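Local coordinates for purine-binding protein BAB2_0673 (Brucella melitensis biovar Abortus, PDB 3S99) that binds adenine and probably other purines such as guanine, and may be part of an ABC-type uptake system for them, at residues A[169-172]-A[173-177]. Residues are numbered along the deposited sequence; the frame is centred on the assembly and turned at random.
Sequences SFML and GAQSV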
loop_
_atom_site.group_PDB
_atom_site.type_symbol
_atom_site.label_atom_id
_atom_site.label_comp_id
_atom_site.label_asym_id
_atom_site.label_seq_id
_atom_site.Cartn_x
_atom_site.Cartn_y
_atom_site.Cartn_z
ATOM N N SER A 169 3.294 10.785 -5.709
ATOM C CA SER A 169 4.323 10.021 -6.389
ATOM C C SER A 169 3.932 9.563 -7.787
ATOM O O SER A 169 4.735 9.640 -8.725
ATOM C CB SER A 169 4.725 8.819 -5.563
ATOM O OG SER A 169 5.834 8.207 -6.159
ATOM N N PHE A 170 2.706 9.069 -7.924
ATOM C CA PHE A 170 2.159 8.680 -9.214
ATOM C C PHE A 170 2.198 9.824 -10.240
ATOM O O PHE A 170 2.656 9.650 -11.378
ATOM C CB PHE A 170 0.737 8.148 -9.014
ATOM C CG PHE A 170 0.056 7.718 -10.282
ATOM C CD1 PHE A 170 0.376 6.520 -10.886
ATOM C CD2 PHE A 170 -0.950 8.502 -10.842
ATOM C CE1 PHE A 170 -0.266 6.120 -12.050
ATOM C CE2 PHE A 170 -1.587 8.102 -12.024
ATOM C CZ PHE A 170 -1.259 6.918 -12.608
ATOM N N MET A 171 1.776 11.014 -9.801
ATOM C CA MET A 171 1.780 12.190 -10.646
ATOM C C MET A 171 3.224 12.579 -11.050
ATOM O O MET A 171 3.494 12.885 -12.240
ATOM C CB MET A 171 1.073 13.356 -9.909
ATOM C CG MET A 171 0.900 14.636 -10.698
ATOM S SD MET A 171 -0.078 14.516 -12.259
ATOM C CE MET A 171 -1.299 13.333 -11.735
ATOM N N LEU A 172 4.145 12.578 -10.088
ATOM C CA LEU A 172 5.533 12.936 -10.385
ATOM C C LEU A 172 6.127 11.965 -11.417
ATOM O O LEU A 172 6.840 12.393 -12.325
ATOM C CB LEU A 172 6.403 12.955 -9.112
ATOM C CG LEU A 172 6.077 14.092 -8.121
ATOM C CD1 LEU A 172 6.779 13.913 -6.759
ATOM C CD2 LEU A 172 6.488 15.430 -8.702
ATOM N N GLY A 173 5.857 10.672 -11.254
ATOM C CA GLY A 173 6.260 9.664 -12.231
ATOM C C GLY A 173 5.710 9.969 -13.624
ATOM O O GLY A 173 6.460 10.028 -14.607
ATOM N N ALA A 174 4.399 10.190 -13.701
ATOM C CA ALA A 174 3.759 10.536 -14.977
ATOM C C ALA A 174 4.378 11.795 -15.581
ATOM O O ALA A 174 4.631 11.842 -16.787
ATOM C CB ALA A 174 2.277 10.719 -14.800
ATOM N N GLN A 175 4.600 12.809 -14.743
ATOM C CA GLN A 175 5.138 14.078 -15.192
ATOM C C GLN A 175 6.578 14.010 -15.650
ATOM O O GLN A 175 7.024 14.940 -16.286
ATOM C CB GLN A 175 5.028 15.159 -14.106
ATOM C CG GLN A 175 3.618 15.619 -13.811
ATOM C CD GLN A 175 3.543 16.563 -12.608
ATOM O OE1 GLN A 175 4.479 16.635 -11.779
ATOM N NE2 GLN A 175 2.442 17.313 -12.520
ATOM N N SER A 176 7.296 12.916 -15.371
ATOM C CA SER A 176 8.628 12.726 -15.937
ATOM C C SER A 176 8.572 12.231 -17.377
ATOM O O SER A 176 9.617 11.998 -17.984
ATOM C CB SER A 176 9.412 11.694 -15.132
ATOM O OG SER A 176 8.889 10.416 -15.364
ATOM N N VAL A 177 7.366 12.008 -17.884
ATOM C CA VAL A 177 7.127 11.668 -19.289
ATOM C C VAL A 177 6.225 12.717 -19.945
ATOM O O VAL A 177 6.604 13.314 -20.963
ATOM C CB VAL A 177 6.469 10.303 -19.415
ATOM C CG1 VAL A 177 6.161 10.004 -20.872
ATOM C CG2 VAL A 177 7.401 9.231 -18.789
#
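Q175 crosses its amide end over the thioether chain of M171, one helical turn earlier, with NE2 3.6 Å from M171 CG and 3.8 Å from SD. Its CG lies anti to the carbonyl carbon (chi1 -69°) and the chain runs on extended, back along the helix, bringing OE1 to 3.9 Å from L172 CD2. A long, flexible glutamine suits this partly exposed place: its methylenes cover M171 O, while NE2 can reach the carbonyl of A348, to which it is hydrogen-bonded. The backbone bonds from G173, A174 and Q175 to the fourth residue back are regular, Q175 N meeting M171 O at 2.7 Å, whereas S176 N to L172 O is weak, with an N-H...O angle of only 124°. The short side chain of S176 places OG 2.6 Å from G173 O, on a lone pair in the carbonyl plane; that oxygen also accepts from S176 N. All this lies in the C-terminal part of the helix in the beta-alpha-beta unit 151-156, 161-175, 182-187. F170 and M171, buried and apolar, suit packing on V183 of the second strand, F170 also sets its ring edge-to-face with Y154 of the first, and S169 OG is hydrogen-bonded to the carbonyl of Y133 in helix 132-146.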